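Protein (alpha-2u-globulin) (Rattus norvegicus, PDB 2A2U) probably binds small hydrophobic ligands in the cavity of a lipocalin beta-barrel, among them compounds that induce hyaline droplets. Local coordinates at residues Asn46-Glu49 with Lys50-Glu53; Thr93-Asp96 with Gly97-Phe100; Glu151-Ala154 with Lys155-Ala159; Asp169-Lys172 with Thr173-Leu177. All coordinates share one frame; numbering follows the deposited sequence.

Contact 1: Asn46-Glu49 with Lys50-Glu53; sequences NKRE and KIEE
The long loop that follows the first barrel strand, 36-44, in the lipocalin fold makes a tight turn where Lys47-Arg48 meets Lys50-Glu52, with an inverse gamma turn centred on Lys47. The turn is tied by Lys50 N, which donates to Lys47 O over 3.0 Å at an N-H...O angle of 159°. Arg48 O receives two further but weak bonds, from Ile51 N and Glu52 N, and the turn has no regular helical bonding. On one flank the Arg48 chain, extended from CG to NE, crosses Glu52 at about a right angle. There Arg48 NH1 forms a salt bridge to Glu52 OE2 at 2.8 Å, with the oxygen close to the guanidinium plane. The carboxylate uses the anti side of OE2, its plane turned 46° from that of the guanidinium. The aliphatic part of the arginine leans on the same oxygen, Arg48 CD lying 3.2 Å from Glu52 OE2. Arg48 NE is spent on the carbonyl of Asp165, which gives the guanidinium a further anchor.

On the other flank Lys47 and Lys50 run side by side, pointing the same way, with Lys47 NZ 3.4 Å from Lys50 CE and 4.3 Å from Lys50 NZ. Lys50 NZ has its salt-bridge mate in Asp104, while Lys47 NZ has a long ion pair with Glu49 OE1. The buried Ile51 packs on Leu135 and Ile168. The chemistry implies a surface turn whose neighbouring ammonium groups are probably tolerated because carboxylates offset their charge, while one sound ion pair braces the opposite flank.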
ATOM      1  N   ASN A  46      20.977  19.639   1.684  1.00 56.88           N
ATOM      2  CA  ASN A  46      22.383  19.712   1.308  1.00 56.88           C
ATOM      3  C   ASN A  46      22.641  18.809   0.100  1.00 56.88           C
ATOM      4  O   ASN A  46      23.590  19.039  -0.655  1.00 56.88           O
ATOM      5  CB  ASN A  46      23.302  19.387   2.488  1.00 49.11           C
ATOM      6  CG  ASN A  46      23.862  20.649   3.160  1.00 49.11           C
ATOM      7  OD1 ASN A  46      23.706  21.759   2.652  1.00 49.11           O
ATOM      8  ND2 ASN A  46      24.522  20.475   4.297  1.00 49.11           N
ATOM      9  N   LYS A  47      21.774  17.806  -0.093  1.00 35.38           N
ATOM     10  CA  LYS A  47      21.849  16.895  -1.245  1.00 35.38           C
ATOM     11  C   LYS A  47      20.998  17.584  -2.312  1.00 35.38           C
ATOM     12  O   LYS A  47      19.951  17.082  -2.728  1.00 35.38           O
ATOM     13  CB  LYS A  47      21.284  15.508  -0.900  1.00 62.90           C
ATOM     14  CG  LYS A  47      21.580  14.428  -1.951  1.00 62.90           C
ATOM     15  CD  LYS A  47      21.877  13.078  -1.293  1.00 62.90           C
ATOM     16  CE  LYS A  47      22.479  12.063  -2.270  1.00 62.90           C
ATOM     17  NZ  LYS A  47      21.486  11.387  -3.160  1.00 62.90           N
ATOM     18  N   ARG A  48      21.488  18.749  -2.731  1.00 34.31           N
ATOM     19  CA  ARG A  48      20.857  19.634  -3.700  1.00 34.31           C
ATOM     20  C   ARG A  48      20.230  19.004  -4.937  1.00 34.31           C
ATOM     21  O   ARG A  48      19.243  19.520  -5.460  1.00 34.31           O
ATOM     22  CB  ARG A  48      21.858  20.699  -4.124  1.00 47.00           C
ATOM     23  CG  ARG A  48      21.277  22.084  -4.202  1.00 47.00           C
ATOM     24  CD  ARG A  48      22.293  23.047  -4.770  1.00 47.00           C
ATOM     25  NE  ARG A  48      21.797  24.417  -4.755  1.00 47.00           N
ATOM     26  CZ  ARG A  48      20.886  24.896  -5.597  1.00 47.00           C
ATOM     27  NH1 ARG A  48      20.358  24.122  -6.538  1.00 47.00           N
ATOM     28  NH2 ARG A  48      20.496  26.158  -5.496  1.00 47.00           N
ATOM     29  N   GLU A  49      20.809  17.908  -5.411  1.00 31.28           N
ATOM     30  CA  GLU A  49      20.317  17.197  -6.593  1.00 31.28           C
ATOM     31  C   GLU A  49      18.832  16.828  -6.450  1.00 31.28           C
ATOM     32  O   GLU A  49      18.076  16.849  -7.423  1.00 31.28           O
ATOM     33  CB  GLU A  49      21.162  15.933  -6.793  1.00155.64           C
ATOM     34  CG  GLU A  49      20.591  14.902  -7.750  1.00155.64           C
ATOM     35  CD  GLU A  49      21.199  13.528  -7.541  1.00155.64           C
ATOM     36  OE1 GLU A  49      21.321  13.092  -6.377  1.00155.64           O
ATOM     37  OE2 GLU A  49      21.544  12.869  -8.541  1.00155.64           O
ATOM     38  N   LYS A  50      18.434  16.519  -5.217  1.00 43.56           N
ATOM     39  CA  LYS A  50      17.074  16.115  -4.864  1.00 43.56           C
ATOM     40  C   LYS A  50      16.022  17.215  -4.946  1.00 43.56           C
ATOM     41  O   LYS A  50      14.870  16.946  -5.282  1.00 43.56           O
ATOM     42  CB  LYS A  50      17.073  15.528  -3.451  1.00 39.35           C
ATOM     43  CG  LYS A  50      17.938  14.297  -3.283  1.00 39.35           C
ATOM     44  CD  LYS A  50      17.303  13.118  -3.972  1.00 39.35           C
ATOM     45  CE  LYS A  50      18.165  11.883  -3.858  1.00 39.35           C
ATOM     46  NZ  LYS A  50      17.488  10.689  -4.438  1.00 39.35           N
ATOM     47  N   ILE A  51      16.407  18.438  -4.587  1.00 30.03           N
ATOM     48  CA  ILE A  51      15.487  19.566  -4.616  1.00 30.03           C
ATOM     49  C   ILE A  51      15.541  20.363  -5.919  1.00 30.03           C
ATOM     50  O   ILE A  51      14.748  21.278  -6.129  1.00 30.03           O
ATOM     51  CB  ILE A  51      15.709  20.514  -3.421  1.00 21.75           C
ATOM     52  CG1 ILE A  51      17.131  21.073  -3.423  1.00 21.75           C
ATOM     53  CG2 ILE A  51      15.439  19.787  -2.127  1.00 21.75           C
ATOM     54  CD1 ILE A  51      17.335  22.158  -2.383  1.00 21.75           C
ATOM     55  N   GLU A  52      16.460  20.002  -6.804  1.00 27.15           N
ATOM     56  CA  GLU A  52      16.588  20.697  -8.081  1.00 27.15           C
ATOM     57  C   GLU A  52      15.630  20.123  -9.102  1.00 27.15           C
ATOM     58  O   GLU A  52      14.892  19.187  -8.801  1.00 27.15           O
ATOM     59  CB  GLU A  52      18.005  20.577  -8.617  1.00 56.74           C
ATOM     60  CG  GLU A  52      18.980  21.530  -7.982  1.00 56.74           C
ATOM     61  CD  GLU A  52      20.420  21.136  -8.222  1.00 56.74           C
ATOM     62  OE1 GLU A  52      20.685  20.314  -9.124  1.00 56.74           O
ATOM     63  OE2 GLU A  52      21.299  21.641  -7.495  1.00 56.74           O
ATOM     64  N   GLU A  53      15.637  20.707 -10.300  1.00 50.31           N
ATOM     65  CA  GLU A  53      14.791  20.271 -11.411  1.00 50.31           C
ATOM     66  C   GLU A  53      14.915  18.752 -11.535  1.00 50.31           C
ATOM     67  O   GLU A  53      16.019  18.203 -11.431  1.00 50.31           O
ATOM     68  CB  GLU A  53      15.263  20.935 -12.709  1.00227.03           C
ATOM     69  CG  GLU A  53      14.506  20.523 -13.969  1.00227.03           C
ATOM     70  CD  GLU A  53      13.250  21.335 -14.213  1.00227.03           C
ATOM     71  OE1 GLU A  53      13.055  22.378 -13.565  1.00227.03           O
ATOM     72  OE2 GLU A  53      12.445  20.944 -15.077  1.00227.03           O
TER

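Contact 2: Thr93-Asp96 with Gly97-Phe100; sequences TPED and GEYF
Glu98 O is the acceptor that ties the two ends of this beta-hairpin connection, between strands 83-92 and 99-102 of the lipocalin barrel. Thr93 N donates to Glu98 O over 2.9 Å, nearly straight at 167°, and Thr93 OG1 also lies 3.1 Å from Glu98 O. Further out, a type II beta turn from Glu95 to Glu98 reverses the chain; Glu98 N closes it on Glu95 O at 2.9 Å, in the carbonyl plane. Gly97 takes the third position with positive phi, where a CB would collide with Asp96 O.

With chi1 at 79°, Thr93 OG1 sits between its own backbone N and carbonyl carbon, and this places it over Glu98 CB at 3.4 Å. A water links Thr93 OG1 to the side chain of Glu98 and donates to Glu98 OE1 at 2.8 Å. The Glu98 chain runs extended past CG, bringing its carboxylate over the bent stem of Glu95, the two carboxylate planes 47° apart. Replacing Glu98 by an alanine would probably cost the bridging water its carboxylate partner and uncover the CB and CG of Glu95.

The hairpin also meets the second subunit, another copy of the protein: Glu95 OE2 is hydrogen-bonded to Thr108 OG1 of the second subunit, and the Phe100 ring meets Phe100 of that subunit. The hairpin is therefore part of a subunit interface. Within the chain, the Thr93 methyl, CG2, rests 3.9 Å from Phe100 CB.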
ATOM      1  N   THR A  93       4.468   7.149  14.088  1.00 19.27           N
ATOM      2  CA  THR A  93       5.262   6.095  14.709  1.00 19.27           C
ATOM      3  C   THR A  93       5.265   6.273  16.224  1.00 19.27           C
ATOM      4  O   THR A  93       4.824   7.303  16.733  1.00 19.27           O
ATOM      5  CB  THR A  93       6.720   6.098  14.195  1.00 16.76           C
ATOM      6  OG1 THR A  93       7.468   7.128  14.849  1.00 16.76           O
ATOM      7  CG2 THR A  93       6.760   6.333  12.700  1.00 16.76           C
ATOM      8  N   PRO A  94       5.730   5.252  16.969  1.00 22.45           N
ATOM      9  CA  PRO A  94       5.771   5.343  18.429  1.00 22.45           C
ATOM     10  C   PRO A  94       6.750   6.360  19.028  1.00 22.45           C
ATOM     11  O   PRO A  94       6.680   6.618  20.224  1.00 22.45           O
ATOM     12  CB  PRO A  94       6.126   3.915  18.852  1.00 14.46           C
ATOM     13  CG  PRO A  94       5.646   3.065  17.722  1.00 14.46           C
ATOM     14  CD  PRO A  94       5.986   3.876  16.517  1.00 14.46           C
ATOM     15  N   GLU A  95       7.663   6.921  18.231  1.00 25.58           N
ATOM     16  CA  GLU A  95       8.630   7.908  18.747  1.00 25.58           C
ATOM     17  C   GLU A  95       8.150   9.361  18.544  1.00 25.58           C
ATOM     18  O   GLU A  95       8.010   9.820  17.414  1.00 25.58           O
ATOM     19  CB  GLU A  95      10.021   7.710  18.125  1.00 53.70           C
ATOM     20  CG  GLU A  95      10.191   6.531  17.147  1.00 53.70           C
ATOM     21  CD  GLU A  95      10.168   5.152  17.808  1.00 53.70           C
ATOM     22  OE1 GLU A  95      10.939   4.905  18.762  1.00 53.70           O
ATOM     23  OE2 GLU A  95       9.378   4.304  17.352  1.00 53.70           O
ATOM     24  N   ASP A  96       7.999  10.097  19.646  1.00 20.32           N
ATOM     25  CA  ASP A  96       7.481  11.477  19.674  1.00 20.32           C
ATOM     26  C   ASP A  96       7.600  12.413  18.475  1.00 20.32           C
ATOM     27  O   ASP A  96       8.652  12.998  18.182  1.00 20.32           O
ATOM     28  CB  ASP A  96       7.917  12.178  20.982  1.00151.44           C
ATOM     29  CG  ASP A  96       7.303  13.585  21.170  1.00151.44           C
ATOM     30  OD1 ASP A  96       6.067  13.745  21.276  1.00151.44           O
ATOM     31  OD2 ASP A  96       8.085  14.545  21.286  1.00151.44           O
ATOM     32  N   GLY A  97       6.466  12.545  17.800  1.00 31.74           N
ATOM     33  CA  GLY A  97       6.353  13.427  16.659  1.00 31.74           C
ATOM     34  C   GLY A  97       6.815  12.899  15.329  1.00 31.74           C
ATOM     35  O   GLY A  97       6.681  13.599  14.324  1.00 31.74           O
ATOM     36  N   GLU A  98       7.316  11.666  15.306  1.00 14.11           N
ATOM     37  CA  GLU A  98       7.819  11.072  14.071  1.00 14.11           C
ATOM     38  C   GLU A  98       6.786  10.381  13.222  1.00 14.11           C
ATOM     39  O   GLU A  98       5.951   9.644  13.722  1.00 14.11           O
ATOM     40  CB  GLU A  98       8.966  10.120  14.363  1.00 29.92           C
ATOM     41  CG  GLU A  98      10.202  10.828  14.864  1.00 29.92           C
ATOM     42  CD  GLU A  98      11.396   9.923  15.007  1.00 29.92           C
ATOM     43  OE1 GLU A  98      11.373   8.799  14.468  1.00 29.92           O
ATOM     44  OE2 GLU A  98      12.368  10.342  15.665  1.00 29.92           O
ATOM     45  N   TYR A  99       6.849  10.660  11.928  1.00 11.58           N
ATOM     46  CA  TYR A  99       5.952  10.074  10.953  1.00 11.58           C
ATOM     47  C   TYR A  99       6.824   9.331   9.957  1.00 11.58           C
ATOM     48  O   TYR A  99       7.984   9.693   9.759  1.00 11.58           O
ATOM     49  CB  TYR A  99       5.180  11.168  10.221  1.00 15.45           C
ATOM     50  CG  TYR A  99       4.070  11.782  11.027  1.00 15.45           C
ATOM     51  CD1 TYR A  99       4.308  12.854  11.884  1.00 15.45           C
ATOM     52  CD2 TYR A  99       2.779  11.286  10.935  1.00 15.45           C
ATOM     53  CE1 TYR A  99       3.277  13.401  12.653  1.00 15.45           C
ATOM     54  CE2 TYR A  99       1.748  11.818  11.689  1.00 15.45           C
ATOM     55  CZ  TYR A  99       1.993  12.875  12.543  1.00 15.45           C
ATOM     56  OH  TYR A  99       0.949  13.350  13.319  1.00 15.45           O
ATOM     57  N   PHE A 100       6.284   8.273   9.359  1.00 14.17           N
ATOM     58  CA  PHE A 100       7.016   7.512   8.358  1.00 14.17           C
ATOM     59  C   PHE A 100       6.261   7.494   7.044  1.00 14.17           C
ATOM     60  O   PHE A 100       5.048   7.337   7.025  1.00 14.17           O
ATOM     61  CB  PHE A 100       7.240   6.061   8.798  1.00  2.00           C
ATOM     62  CG  PHE A 100       7.914   5.210   7.734  1.00  2.00           C
ATOM     63  CD1 PHE A 100       9.304   5.162   7.638  1.00  2.00           C
ATOM     64  CD2 PHE A 100       7.156   4.529   6.780  1.00  2.00           C
ATOM     65  CE1 PHE A 100       9.924   4.461   6.607  1.00  2.00           C
ATOM     66  CE2 PHE A 100       7.772   3.828   5.749  1.00  2.00           C
ATOM     67  CZ  PHE A 100       9.155   3.797   5.664  1.00  2.00           C
TER
HETATM   68  O   HOH W   1      10.041   6.774  13.146  1.00 31.64           O

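Contact 3: Glu151-Ala154 with Lys155-Ala159; sequences EKFA and KLCEA
Over one face of the Phe153 ring lies the sulfur of Cys157, one turn further along helix 147-158, the helix packed against the outside of the lipocalin barrel. Cys157 SG stands 3.9 Å from the centroid of the Phe153 ring and 22° off the ring normal, displaced toward the rim, which makes this a sulfur-aromatic contact. Its closest ring atom is Phe153 CE2, 3.6 Å from Cys157 SG. The torsions explain the meeting: the phenylalanine CG is anti to the backbone N (chi1 177°), carrying the ring out from the helix to where the sulfur can lie over its face, while Cys157 keeps SG beside its own backbone N. Around this pair the Phe153 side chain also touches Met121, Met136, Leu138 and Val42 of the barrel strands, and Cys157 packs on Ala44 and Ile167, so both residues lie on the buried side of the helix.

Regular i to i+4 bonds set the spacing: Cys157 N donates to Phe153 O at 3.0 Å, Lys155 N to Glu151 O at 2.9 Å, and Leu156 N to Lys152 O at 3.2 Å. The next in the series, from Glu158 N to Ala154 O, is weak.

On the outward side Glu151 and Lys155 cross without a salt bridge, their charged atoms Glu151 OE1 and Lys155 NZ being 4.1 Å apart. The carboxylates of Glu151 and Glu158 instead share Arg164, each in a salt bridge, and Lys152 is paired with Glu21. What Lys155 offers the poorly ordered Glu151 is the methylene next to its ammonium, with Lys155 CE 3.3 Å from Glu151 OE1.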
ATOM      1  N   GLU A 151      13.039  34.008   6.501  1.00 41.94           N
ATOM      2  CA  GLU A 151      14.325  34.200   7.169  1.00 41.94           C
ATOM      3  C   GLU A 151      14.468  33.217   8.314  1.00 41.94           C
ATOM      4  O   GLU A 151      15.506  32.577   8.459  1.00 41.94           O
ATOM      5  CB  GLU A 151      14.446  35.613   7.725  1.00134.93           C
ATOM      6  CG  GLU A 151      15.605  36.415   7.170  1.00134.93           C
ATOM      7  CD  GLU A 151      16.962  35.790   7.425  1.00134.93           C
ATOM      8  OE1 GLU A 151      17.178  35.182   8.496  1.00134.93           O
ATOM      9  OE2 GLU A 151      17.833  35.942   6.550  1.00134.93           O
ATOM     10  N   LYS A 152      13.436  33.146   9.152  1.00 37.22           N
ATOM     11  CA  LYS A 152      13.402  32.239  10.294  1.00 37.22           C
ATOM     12  C   LYS A 152      13.694  30.824   9.809  1.00 37.22           C
ATOM     13  O   LYS A 152      14.413  30.065  10.455  1.00 37.22           O
ATOM     14  CB  LYS A 152      12.023  32.294  10.961  1.00101.89           C
ATOM     15  CG  LYS A 152      11.691  31.088  11.841  1.00101.89           C
ATOM     16  CD  LYS A 152      10.295  31.185  12.445  1.00101.89           C
ATOM     17  CE  LYS A 152      10.232  32.270  13.508  1.00101.89           C
ATOM     18  NZ  LYS A 152       8.893  32.431  14.161  1.00101.89           N
ATOM     19  N   PHE A 153      13.128  30.483   8.656  1.00 33.63           N
ATOM     20  CA  PHE A 153      13.314  29.174   8.066  1.00 33.63           C
ATOM     21  C   PHE A 153      14.747  29.021   7.584  1.00 33.63           C
ATOM     22  O   PHE A 153      15.365  27.986   7.808  1.00 33.63           O
ATOM     23  CB  PHE A 153      12.326  28.966   6.911  1.00 25.91           C
ATOM     24  CG  PHE A 153      12.503  27.662   6.185  1.00 25.91           C
ATOM     25  CD1 PHE A 153      12.124  26.459   6.772  1.00 25.91           C
ATOM     26  CD2 PHE A 153      13.076  27.635   4.920  1.00 25.91           C
ATOM     27  CE1 PHE A 153      12.318  25.255   6.110  1.00 25.91           C
ATOM     28  CE2 PHE A 153      13.272  26.432   4.255  1.00 25.91           C
ATOM     29  CZ  PHE A 153      12.893  25.243   4.854  1.00 25.91           C
ATOM     30  N   ALA A 154      15.270  30.057   6.933  1.00 29.77           N
ATOM     31  CA  ALA A 154      16.639  30.040   6.424  1.00 29.77           C
ATOM     32  C   ALA A 154      17.613  29.768   7.561  1.00 29.77           C
ATOM     33  O   ALA A 154      18.616  29.091   7.372  1.00 29.77           O
ATOM     34  CB  ALA A 154      16.972  31.360   5.751  1.00 25.33           C
ATOM     35  N   LYS A 155      17.295  30.287   8.743  1.00 48.91           N
ATOM     36  CA  LYS A 155      18.123  30.094   9.925  1.00 48.91           C
ATOM     37  C   LYS A 155      18.073  28.650  10.425  1.00 48.91           C
ATOM     38  O   LYS A 155      19.111  28.045  10.684  1.00 48.91           O
ATOM     39  CB  LYS A 155      17.702  31.055  11.038  1.00 95.43           C
ATOM     40  CG  LYS A 155      18.099  32.496  10.773  1.00 95.43           C
ATOM     41  CD  LYS A 155      17.592  33.419  11.866  1.00 95.43           C
ATOM     42  CE  LYS A 155      18.054  34.851  11.636  1.00 95.43           C
ATOM     43  NZ  LYS A 155      17.384  35.802  12.567  1.00 95.43           N
ATOM     44  N   LEU A 156      16.870  28.096  10.560  1.00 33.00           N
ATOM     45  CA  LEU A 156      16.721  26.719  11.018  1.00 33.00           C
ATOM     46  C   LEU A 156      17.483  25.768  10.104  1.00 33.00           C
ATOM     47  O   LEU A 156      18.053  24.791  10.566  1.00 33.00           O
ATOM     48  CB  LEU A 156      15.250  26.321  11.053  1.00 28.69           C
ATOM     49  CG  LEU A 156      14.351  27.038  12.046  1.00 28.69           C
ATOM     50  CD1 LEU A 156      12.939  26.507  11.933  1.00 28.69           C
ATOM     51  CD2 LEU A 156      14.878  26.819  13.433  1.00 28.69           C
ATOM     52  N   CYS A 157      17.496  26.056   8.808  1.00 29.17           N
ATOM     53  CA  CYS A 157      18.214  25.215   7.867  1.00 29.17           C
ATOM     54  C   CYS A 157      19.672  25.196   8.245  1.00 29.17           C
ATOM     55  O   CYS A 157      20.295  24.142   8.299  1.00 29.17           O
ATOM     56  CB  CYS A 157      18.068  25.742   6.451  1.00 24.12           C
ATOM     57  SG  CYS A 157      16.431  25.526   5.797  1.00 24.12           S
ATOM     58  N   GLU A 158      20.208  26.372   8.533  1.00 40.44           N
ATOM     59  CA  GLU A 158      21.604  26.500   8.918  1.00 40.44           C
ATOM     60  C   GLU A 158      21.851  25.805  10.245  1.00 40.44           C
ATOM     61  O   GLU A 158      22.883  25.166  10.435  1.00 40.44           O
ATOM     62  CB  GLU A 158      21.998  27.966   9.013  1.00 90.95           C
ATOM     63  CG  GLU A 158      21.753  28.728   7.730  1.00 90.95           C
ATOM     64  CD  GLU A 158      22.575  29.985   7.650  1.00 90.95           C
ATOM     65  OE1 GLU A 158      22.733  30.675   8.681  1.00 90.95           O
ATOM     66  OE2 GLU A 158      23.081  30.278   6.551  1.00 90.95           O
ATOM     67  N   ALA A 159      20.881  25.903  11.146  1.00 44.50           N
ATOM     68  CA  ALA A 159      20.977  25.268  12.451  1.00 44.50           C
ATOM     69  C   ALA A 159      20.936  23.741  12.310  1.00 44.50           C
ATOM     70  O   ALA A 159      21.106  23.015  13.291  1.00 44.50           O
ATOM     71  CB  ALA A 159      19.843  25.743  13.344  1.00 45.30           C
TER

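Contact 4: Asp169-Lys172 with Thr173-Leu177; sequences DLTK and TDRCL
Leu170 O takes two hydrogen bonds from Thr173, one from OG1 and one from N, each Thr173 atom standing 3.2 Å from Leu170 O. Both donors reach the carbonyl from the same face; the N-H comes from well above its plane, whereas the hydroxyl is tilted from it by only 25°. Thr173 can offer both donors to one oxygen because OG1 lies between its own N and carbonyl carbon (chi1 82°). Just upstream an Asx turn begins at Asp169, the last residue of strand 167-169: Asp169 OD1 accepts from Thr171 N at 3.0 Å and also from the hydroxyl of Thr171, while its other oxygen pairs with Lys150.

Outward from these bonds, Arg175 folds back over the turn. Its stem packs with CD 3.3 Å from Leu170 O and 4.0 Å from Leu170 CB, and one face of its guanidinium is covered by Thr171 CA, 3.6 Å above the plane. Thr171 CG2 rests alongside Arg175 NH1 at 3.9 Å. Arg175 NH1 hydrogen-bonds to the carbonyls of Lys143 and Ser40. Replacing Arg175 by a leucine is likely to strand those two carbonyls and bare the backbone of Thr171.

Next in sequence, Cys176 forms the disulfide with Cys83. The chemistry implies a division of labour: the local bonds shape the turn, while the Arg175 bonds and the disulfide tie it to the lipocalin barrel and the neighbouring loop.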
ATOM      1  N   ASP A 169      14.013  28.779  -3.102  1.00 32.87           N
ATOM      2  CA  ASP A 169      12.717  29.449  -3.014  1.00 32.87           C
ATOM      3  C   ASP A 169      11.906  29.072  -4.257  1.00 32.87           C
ATOM      4  O   ASP A 169      12.160  29.578  -5.355  1.00 32.87           O
ATOM      5  CB  ASP A 169      12.920  30.970  -2.934  1.00 34.11           C
ATOM      6  CG  ASP A 169      11.617  31.742  -2.707  1.00 34.11           C
ATOM      7  OD1 ASP A 169      10.520  31.163  -2.844  1.00 34.11           O
ATOM      8  OD2 ASP A 169      11.691  32.947  -2.390  1.00 34.11           O
ATOM      9  N   LEU A 170      10.916  28.201  -4.070  1.00 29.62           N
ATOM     10  CA  LEU A 170      10.087  27.729  -5.171  1.00 29.62           C
ATOM     11  C   LEU A 170       9.024  28.705  -5.648  1.00 29.62           C
ATOM     12  O   LEU A 170       8.401  28.459  -6.682  1.00 29.62           O
ATOM     13  CB  LEU A 170       9.406  26.411  -4.805  1.00 18.74           C
ATOM     14  CG  LEU A 170      10.249  25.193  -4.444  1.00 18.74           C
ATOM     15  CD1 LEU A 170       9.327  24.042  -4.117  1.00 18.74           C
ATOM     16  CD2 LEU A 170      11.156  24.823  -5.592  1.00 18.74           C
ATOM     17  N   THR A 171       8.805  29.793  -4.909  1.00 40.09           N
ATOM     18  CA  THR A 171       7.790  30.773  -5.294  1.00 40.09           C
ATOM     19  C   THR A 171       8.090  31.470  -6.609  1.00 40.09           C
ATOM     20  O   THR A 171       7.191  31.994  -7.255  1.00 40.09           O
ATOM     21  CB  THR A 171       7.580  31.843  -4.222  1.00 28.85           C
ATOM     22  OG1 THR A 171       8.802  32.557  -4.012  1.00 28.85           O
ATOM     23  CG2 THR A 171       7.120  31.214  -2.933  1.00 28.85           C
ATOM     24  N   LYS A 172       9.353  31.482  -6.995  1.00 64.41           N
ATOM     25  CA  LYS A 172       9.729  32.123  -8.222  1.00 64.41           C
ATOM     26  C   LYS A 172       9.610  31.241  -9.467  1.00 64.41           C
ATOM     27  O   LYS A 172       9.432  31.752 -10.574  1.00 64.41           O
ATOM     28  CB  LYS A 172      11.120  32.697  -8.053  1.00121.36           C
ATOM     29  CG  LYS A 172      11.263  33.827  -7.086  1.00121.36           C
ATOM     30  CD  LYS A 172      12.285  33.610  -5.889  1.00121.36           C
ATOM     31  CE  LYS A 172      12.901  34.983  -5.450  1.00121.36           C
ATOM     32  NZ  LYS A 172      14.275  34.887  -4.913  1.00121.36           N
ATOM     33  N   THR A 173       9.539  29.928  -9.246  1.00 44.70           N
ATOM     34  CA  THR A 173       9.401  28.942 -10.321  1.00 44.70           C
ATOM     35  C   THR A 173       7.971  28.420 -10.537  1.00 44.70           C
ATOM     36  O   THR A 173       7.026  28.845  -9.863  1.00 44.70           O
ATOM     37  CB  THR A 173      10.314  27.710 -10.079  1.00 59.84           C
ATOM     38  OG1 THR A 173       9.685  26.801  -9.163  1.00 59.84           O
ATOM     39  CG2 THR A 173      11.656  28.137  -9.492  1.00 59.84           C
ATOM     40  N   ASP A 174       7.824  27.513 -11.503  1.00 62.91           N
ATOM     41  CA  ASP A 174       6.527  26.917 -11.797  1.00 62.91           C
ATOM     42  C   ASP A 174       6.278  25.792 -10.823  1.00 62.91           C
ATOM     43  O   ASP A 174       6.939  24.752 -10.875  1.00 62.91           O
ATOM     44  CB  ASP A 174       6.463  26.350 -13.218  1.00 78.64           C
ATOM     45  CG  ASP A 174       5.189  25.548 -13.470  1.00 78.64           C
ATOM     46  OD1 ASP A 174       4.104  25.992 -13.028  1.00 78.64           O
ATOM     47  OD2 ASP A 174       5.266  24.473 -14.100  1.00 78.64           O
ATOM     48  N   ARG A 175       5.314  26.003  -9.942  1.00 28.78           N
ATOM     49  CA  ARG A 175       4.966  25.002  -8.963  1.00 28.78           C
ATOM     50  C   ARG A 175       3.798  24.208  -9.518  1.00 28.78           C
ATOM     51  O   ARG A 175       2.810  23.944  -8.836  1.00 28.78           O
ATOM     52  CB  ARG A 175       4.632  25.684  -7.646  1.00 30.08           C
ATOM     53  CG  ARG A 175       5.861  26.308  -7.024  1.00 30.08           C
ATOM     54  CD  ARG A 175       5.532  27.045  -5.756  1.00 30.08           C
ATOM     55  NE  ARG A 175       4.977  28.365  -6.027  1.00 30.08           N
ATOM     56  CZ  ARG A 175       4.397  29.127  -5.108  1.00 30.08           C
ATOM     57  NH1 ARG A 175       4.289  28.698  -3.853  1.00 30.08           N
ATOM     58  NH2 ARG A 175       3.949  30.329  -5.437  1.00 30.08           N
ATOM     59  N   CYS A 176       3.942  23.823 -10.779  1.00 40.70           N
ATOM     60  CA  CYS A 176       2.924  23.073 -11.483  1.00 40.70           C
ATOM     61  C   CYS A 176       1.548  23.687 -11.415  1.00 40.70           C
ATOM     62  O   CYS A 176       0.542  22.993 -11.602  1.00 40.70           O
ATOM     63  CB  CYS A 176       2.862  21.655 -10.973  1.00 31.90           C
ATOM     64  SG  CYS A 176       4.174  20.665 -11.740  1.00 31.90           S
ATOM     65  N   LEU A 177       1.489  24.976 -11.114  1.00121.19           N
ATOM     66  CA  LEU A 177       0.207  25.648 -11.052  1.00121.19           C
ATOM     67  C   LEU A 177      -0.283  25.849 -12.483  1.00121.19           C
ATOM     68  O   LEU A 177      -1.437  25.466 -12.767  1.00121.19           O
ATOM     69  CB  LEU A 177       0.334  26.979 -10.314  1.00 82.95           C
ATOM     70  CG  LEU A 177       0.238  26.853  -8.792  1.00 82.95           C
ATOM     71  CD1 LEU A 177       0.882  28.040  -8.111  1.00 82.95           C
ATOM     72  CD2 LEU A 177      -1.219  26.705  -8.382  1.00 82.95           C
TER

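Contact 1 is the surface case, whereas contacts 2, 3 and 4 are partly buried. Contact 3 alone is regular helix; the others are turns or loops, and contact 2 runs into a strand. Contacts 1, 3 and 4 share a neighbour in strand 167-169: contact 1 and contact 3 pack on it, and contact 4 continues from its end. Contact 2 stands apart, its centre about 30 Å from that of contact 4 on the opposite side of the chain's centre, and it alone touches a second subunit. Their chemistry follows: an ion pair outside, a water bridge near an interface, sulfur on a ring against the barrel, and arginine over backbone beside a disulfide.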